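Local coordinates for 2-pyrone-4,6-dicarboxylic acid hydrolase, putative (Pseudomonas putida, PDB 2FFI), which probably hydrolyses 2-pyrone-4,6-dicarboxylate, opening its lactone ring, at residues G43-Q48 with W233-P238; G108-L113 with E141-V146. One frame throughout, in Å; residues are numbered along the deposited sequence.

Interaction 1 (G43-Q48 with W233-P238)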
loop_
_atom_site.group_PDB
_atom_site.type_symbol
_atom_site.label_atom_id
_atom_site.label_comp_id
_atom_site.label_asym_id
_atom_site.label_seq_id
_atom_site.Cartn_x
_atom_site.Cartn_y
_atom_site.Cartn_z
ATOM N N GLY A 43 11.533 -10.673 -11.332
ATOM C CA GLY A 43 12.969 -10.483 -11.378
ATOM C C GLY A 43 13.398 -9.026 -11.325
ATOM O O GLY A 43 14.302 -8.648 -10.565
ATOM N N ASP A 44 12.768 -8.184 -12.132
ATOM C CA ASP A 44 13.168 -6.789 -12.125
ATOM C C ASP A 44 12.978 -6.173 -10.754
ATOM O O ASP A 44 13.874 -5.510 -10.236
ATOM C CB ASP A 44 12.390 -5.988 -13.169
ATOM C CG ASP A 44 12.765 -6.358 -14.597
ATOM O OD1 ASP A 44 12.346 -5.616 -15.516
ATOM O OD2 ASP A 44 13.460 -7.385 -14.804
ATOM N N TYR A 45 11.807 -6.386 -10.167
ATOM C CA TYR A 45 11.503 -5.839 -8.850
ATOM C C TYR A 45 12.482 -6.339 -7.796
ATOM O O TYR A 45 12.983 -5.565 -6.983
ATOM C CB TYR A 45 10.092 -6.230 -8.443
ATOM C CG TYR A 45 9.752 -5.795 -7.048
ATOM C CD1 TYR A 45 9.858 -4.461 -6.673
ATOM C CD2 TYR A 45 9.325 -6.717 -6.097
ATOM C CE1 TYR A 45 9.545 -4.058 -5.378
ATOM C CE2 TYR A 45 9.008 -6.323 -4.812
ATOM C CZ TYR A 45 9.121 -5.002 -4.463
ATOM O OH TYR A 45 8.802 -4.610 -3.200
ATOM N N LEU A 46 12.736 -7.642 -7.814
ATOM C CA LEU A 46 13.656 -8.244 -6.878
ATOM C C LEU A 46 15.025 -7.612 -7.059
ATOM O O LEU A 46 15.737 -7.374 -6.088
ATOM C CB LEU A 46 13.707 -9.751 -7.111
ATOM C CG LEU A 46 12.864 -10.602 -6.155
ATOM C CD1 LEU A 46 11.580 -9.897 -5.831
ATOM C CD2 LEU A 46 12.609 -11.964 -6.769
ATOM N N GLY A 47 15.387 -7.322 -8.304
ATOM C CA GLY A 47 16.680 -6.705 -8.568
ATOM C C GLY A 47 16.759 -5.300 -7.997
ATOM O O GLY A 47 17.701 -4.946 -7.289
ATOM N N GLN A 48 15.761 -4.492 -8.323
ATOM C CA GLN A 48 15.672 -3.142 -7.833
ATOM C C GLN A 48 15.675 -3.122 -6.318
ATOM O O GLN A 48 16.154 -2.165 -5.723
ATOM C CB GLN A 48 14.392 -2.511 -8.356
ATOM C CG GLN A 48 14.435 -2.245 -9.827
ATOM C CD GLN A 48 15.513 -1.227 -10.171
ATOM O OE1 GLN A 48 16.547 -1.558 -10.765
ATOM N NE2 GLN A 48 15.275 0.026 -9.785
ATOM N N TRP A 233 7.152 2.872 4.833
ATOM C CA TRP A 233 7.520 3.367 3.511
ATOM C C TRP A 233 7.250 2.403 2.369
ATOM O O TRP A 233 7.477 1.202 2.487
ATOM C CB TRP A 233 9.006 3.731 3.474
ATOM C CG TRP A 233 9.487 4.163 2.113
ATOM C CD1 TRP A 233 9.484 5.431 1.602
ATOM C CD2 TRP A 233 10.067 3.317 1.095
ATOM N NE1 TRP A 233 10.030 5.424 0.332
ATOM C CE2 TRP A 233 10.398 4.146 0.002
ATOM C CE3 TRP A 233 10.336 1.940 1.005
ATOM C CZ2 TRP A 233 10.990 3.651 -1.161
ATOM C CZ3 TRP A 233 10.925 1.441 -0.166
ATOM C CH2 TRP A 233 11.248 2.300 -1.229
ATOM N N GLY A 234 6.787 2.950 1.252
ATOM C CA GLY A 234 6.537 2.138 0.074
ATOM C C GLY A 234 7.257 2.703 -1.142
ATOM O O GLY A 234 7.491 3.898 -1.212
ATOM N N SER A 235 7.638 1.865 -2.094
ATOM C CA SER A 235 8.313 2.388 -3.266
ATOM C C SER A 235 7.259 2.708 -4.327
ATOM O O SER A 235 7.391 3.671 -5.092
ATOM C CB SER A 235 9.304 1.363 -3.816
ATOM O OG SER A 235 8.652 0.157 -4.189
ATOM N N ASP A 236 6.217 1.886 -4.374
ATOM C CA ASP A 236 5.132 2.060 -5.331
ATOM C C ASP A 236 5.562 1.697 -6.743
ATOM O O ASP A 236 4.913 2.071 -7.719
ATOM C CB ASP A 236 4.620 3.497 -5.320
ATOM C CG ASP A 236 3.287 3.627 -6.000
ATOM O OD1 ASP A 236 2.937 4.740 -6.438
ATOM O OD2 ASP A 236 2.582 2.600 -6.080
ATOM N N TRP A 237 6.675 0.982 -6.833
ATOM C CA TRP A 237 7.243 0.548 -8.103
ATOM C C TRP A 237 6.184 -0.294 -8.824
ATOM O O TRP A 237 5.373 -0.957 -8.180
ATOM C CB TRP A 237 8.486 -0.302 -7.817
ATOM C CG TRP A 237 9.233 -0.744 -9.038
ATOM C CD1 TRP A 237 10.215 -0.054 -9.684
ATOM C CD2 TRP A 237 9.073 -1.974 -9.745
ATOM N NE1 TRP A 237 10.676 -0.773 -10.741
ATOM C CE2 TRP A 237 9.995 -1.957 -10.811
ATOM C CE3 TRP A 237 8.235 -3.084 -9.589
ATOM C CZ2 TRP A 237 10.114 -3.019 -11.723
ATOM C CZ3 TRP A 237 8.349 -4.145 -10.494
ATOM C CH2 TRP A 237 9.284 -4.098 -11.553
ATOM N N PRO A 238 6.182 -0.293 -10.168
ATOM C CA PRO A 238 7.108 0.425 -11.042
ATOM C C PRO A 238 6.733 1.895 -11.232
ATOM O O PRO A 238 7.192 2.544 -12.174
ATOM C CB PRO A 238 7.016 -0.368 -12.324
ATOM C CG PRO A 238 5.572 -0.701 -12.370
ATOM C CD PRO A 238 5.260 -1.128 -10.963
#
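Y45 and W237 carry this contact, a worked example of a helix resting on a loop through one large indole. W237 has CG anti to its backbone N (chi1 -176°), and its six-membered ring lies under the first carbons of Y45. Y45 CB comes to 3.4 Å from W237 CZ3, while Y45 CA sits over that face of the indole, toward its rim. The opposite face is taken by P238 CB, centred over the ring; the peptide bond between W237 and P238 is cis. With CG anti to its own N (chi1 175°), Y45 starts its ring beside the indole, and the two side chains slide past each other in opposite directions. The planes are 28° apart with centroids 5.5 Å from each other, so overlap is slight, and Y45 CD1 approaches W237 CE3 at 3.6 Å. Looser, oblique contacts come from D44 CB, 4.0 Å from W237 CH2, and Q48 CG, 4.1 Å from W237 NE1. S235 OG stands near the plane of the phenol at its edge and takes a weak bond from W237 N. No hydrogen bond crosses the contact, but Y45 OH and S235 OG both bond to D16 OD1. Helix 42-51 is thus set against the loop leaving strand 231-234, with D16 of strand 15-16 beside it and F248 of helix 248-258 touching Y45, Q48 and S235.

Interaction 2 (G108-L113 with E141-V146). With PO4 (phosphate ion), chain C.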
loop_
_atom_site.group_PDB
_atom_site.type_symbol
_atom_site.label_atom_id
_atom_site.label_comp_id
_atom_site.label_asym_id
_atom_site.label_seq_id
_atom_site.Cartn_x
_atom_site.Cartn_y
_atom_site.Cartn_z
ATOM N N GLY A 108 -3.613 -9.032 3.289
ATOM C CA GLY A 108 -4.565 -7.939 3.272
ATOM C C GLY A 108 -5.346 -7.895 1.988
ATOM O O GLY A 108 -5.061 -8.664 1.069
ATOM N N VAL A 109 -6.353 -7.025 1.940
ATOM C CA VAL A 109 -7.169 -6.851 0.740
ATOM C C VAL A 109 -7.219 -5.367 0.466
ATOM O O VAL A 109 -7.296 -4.561 1.399
ATOM C CB VAL A 109 -8.642 -7.352 0.900
ATOM C CG1 VAL A 109 -8.684 -8.863 1.118
ATOM C CG2 VAL A 109 -9.312 -6.647 2.055
ATOM N N ARG A 110 -7.164 -5.010 -0.813
ATOM C CA ARG A 110 -7.204 -3.617 -1.235
ATOM C C ARG A 110 -8.475 -3.401 -2.034
ATOM O O ARG A 110 -8.725 -4.083 -3.022
ATOM C CB ARG A 110 -5.999 -3.278 -2.118
ATOM C CG ARG A 110 -5.717 -1.772 -2.277
ATOM C CD ARG A 110 -4.978 -1.493 -3.590
ATOM N NE ARG A 110 -4.216 -0.239 -3.590
ATOM C CZ ARG A 110 -3.464 0.171 -4.613
ATOM N NH1 ARG A 110 -2.799 1.313 -4.535
ATOM N NH2 ARG A 110 -3.382 -0.557 -5.728
ATOM N N LEU A 111 -9.287 -2.455 -1.598
ATOM C CA LEU A 111 -10.525 -2.144 -2.295
ATOM C C LEU A 111 -10.138 -1.353 -3.547
ATOM O O LEU A 111 -10.647 -1.618 -4.652
ATOM C CB LEU A 111 -11.424 -1.298 -1.392
ATOM C CG LEU A 111 -11.762 -1.925 -0.037
ATOM C CD1 LEU A 111 -12.621 -0.984 0.740
ATOM C CD2 LEU A 111 -12.470 -3.253 -0.239
ATOM N N ASN A 112 -9.231 -0.387 -3.343
ATOM C CA ASN A 112 -8.700 0.500 -4.388
ATOM C C ASN A 112 -9.769 1.208 -5.223
ATOM O O ASN A 112 -10.132 0.741 -6.301
ATOM C CB ASN A 112 -7.761 -0.274 -5.318
ATOM C CG ASN A 112 -7.206 0.589 -6.449
ATOM O OD1 ASN A 112 -6.366 1.471 -6.237
ATOM N ND2 ASN A 112 -7.678 0.332 -7.661
ATOM N N LEU A 113 -10.262 2.342 -4.728
ATOM C CA LEU A 113 -11.297 3.095 -5.436
ATOM C C LEU A 113 -10.683 4.082 -6.438
ATOM O O LEU A 113 -10.796 3.892 -7.651
ATOM C CB LEU A 113 -12.178 3.831 -4.428
ATOM C CG LEU A 113 -12.703 3.015 -3.245
ATOM C CD1 LEU A 113 -13.167 1.632 -3.711
ATOM C CD2 LEU A 113 -11.621 2.880 -2.204
ATOM N N GLU A 141 -6.757 -2.244 2.753
ATOM C CA GLU A 141 -6.009 -1.120 2.188
ATOM C C GLU A 141 -6.903 -0.136 1.459
ATOM O O GLU A 141 -7.723 -0.526 0.631
ATOM C CB GLU A 141 -4.943 -1.625 1.220
ATOM C CG GLU A 141 -3.631 -0.885 1.325
ATOM C CD GLU A 141 -2.709 -1.207 0.176
ATOM O OE1 GLU A 141 -2.728 -2.366 -0.288
ATOM O OE2 GLU A 141 -1.950 -0.316 -0.259
ATOM N N LEU A 142 -6.728 1.140 1.766
ATOM C CA LEU A 142 -7.513 2.188 1.136
ATOM C C LEU A 142 -6.658 3.043 0.205
ATOM O O LEU A 142 -5.462 3.222 0.424
ATOM C CB LEU A 142 -8.161 3.077 2.198
ATOM C CG LEU A 142 -9.601 2.778 2.624
ATOM C CD1 LEU A 142 -10.014 1.385 2.214
ATOM C CD2 LEU A 142 -9.719 2.978 4.120
ATOM N N HIS A 143 -7.286 3.552 -0.844
ATOM C CA HIS A 143 -6.611 4.392 -1.804
ATOM C C HIS A 143 -7.633 5.345 -2.423
ATOM O O HIS A 143 -8.367 4.962 -3.329
ATOM C CB HIS A 143 -5.974 3.521 -2.874
ATOM C CG HIS A 143 -5.229 4.299 -3.910
ATOM N ND1 HIS A 143 -4.678 5.537 -3.660
ATOM C CD2 HIS A 143 -4.932 4.010 -5.200
ATOM C CE1 HIS A 143 -4.073 5.981 -4.752
ATOM N NE2 HIS A 143 -4.216 5.069 -5.699
ATOM N N ARG A 144 -7.695 6.575 -1.919
ATOM C CA ARG A 144 -8.638 7.555 -2.446
ATOM C C ARG A 144 -8.312 8.954 -1.928
ATOM O O ARG A 144 -7.511 9.089 -1.007
ATOM C CB ARG A 144 -10.067 7.167 -2.064
ATOM C CG ARG A 144 -11.112 7.662 -3.055
ATOM C CD ARG A 144 -12.501 7.177 -2.689
ATOM N NE ARG A 144 -13.398 7.141 -3.849
ATOM C CZ ARG A 144 -13.829 8.214 -4.501
ATOM N NH1 ARG A 144 -13.454 9.430 -4.117
ATOM N NH2 ARG A 144 -14.638 8.064 -5.538
ATOM N N GLN A 145 -8.920 9.994 -2.505
ATOM C CA GLN A 145 -8.623 11.363 -2.060
ATOM C C GLN A 145 -8.738 11.453 -0.555
ATOM O O GLN A 145 -9.655 10.874 0.016
ATOM C CB GLN A 145 -9.594 12.396 -2.641
ATOM C CG GLN A 145 -9.844 12.341 -4.122
ATOM C CD GLN A 145 -10.992 11.442 -4.451
ATOM O OE1 GLN A 145 -10.826 10.241 -4.634
ATOM N NE2 GLN A 145 -12.180 12.015 -4.502
ATOM N N VAL A 146 -7.850 12.209 0.084
ATOM C CA VAL A 146 -7.906 12.329 1.537
ATOM C C VAL A 146 -9.288 12.750 1.995
ATOM O O VAL A 146 -9.701 12.414 3.104
ATOM C CB VAL A 146 -6.919 13.368 2.087
ATOM C CG1 VAL A 146 -7.380 14.772 1.744
ATOM C CG2 VAL A 146 -6.814 13.214 3.588
HETATM P P PO4 C . -0.918 2.400 -7.036
HETATM O O1 PO4 C . -1.506 1.092 -6.653
HETATM O O2 PO4 C . -1.961 3.256 -7.656
HETATM O O3 PO4 C . -0.389 3.076 -5.829
HETATM O O4 PO4 C . 0.177 2.175 -8.011
#
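E141 N donates a nearly straight hydrogen bond to V109 O (2.7 Å, 172°), and L111 N returns a weak one to E141 O, bracketing the parallel pair R110-E141. From this pair both side chains leave on the same side of the sheet. R110 CG packs at 3.6 Å from E141 CB, whereas E141 OE2 is 4.0 Å from R110 NE and well out of the guanidinium plane, so only the charges attract; E141 OE2 has its salt bridge with K197. Extended from CG to NE, R110 runs alongside H143, its guanidinium within 7° of the imidazole plane. N112 OD1 lies over the centre of the guanidinium and at the in-plane edge of the imidazole, nearest H143 CD2. Phosphate O1, at the guanidinium edge, accepts a bond from R110 NH2 (2.7 Å); R110 NH1, salt-bridged to D166, is also close, but too short to trust. H167 also binds this ion, probably from the crystallisation liquor. Its position is consistent with an anion-accepting pocket at the C-terminal strand ends, where TIM barrels keep their active sites. The contact pairs strands 108-110 and 139-142 of a beta-alpha-beta unit whose connecting helix is 127-136, with strand 163-165 next in the sheet and helix 149-156 packed on L142.

Together the two contacts illustrate two levels of a TIM barrel: adjacent strands paired in the sheet, and a helix set against a strand-end loop. Along the chain the order is 43-48, 108-113, 141-146, 233-238, so interaction 1 spans 184 residues that include all of interaction 2. Both reach the same parallel sheet: in the run 108-110, 139-142, 163-165, 194-199, 231-234, interaction 2 pairs the first two strands, whereas interaction 1 follows the last and meets the early helix 42-51. Their centres lie 20 Å apart, with nearest atoms about 6 Å apart and no touch. One contact therefore brings early and late parts of the barrel together, while the other, more buried, lines the phosphate-occupied pocket.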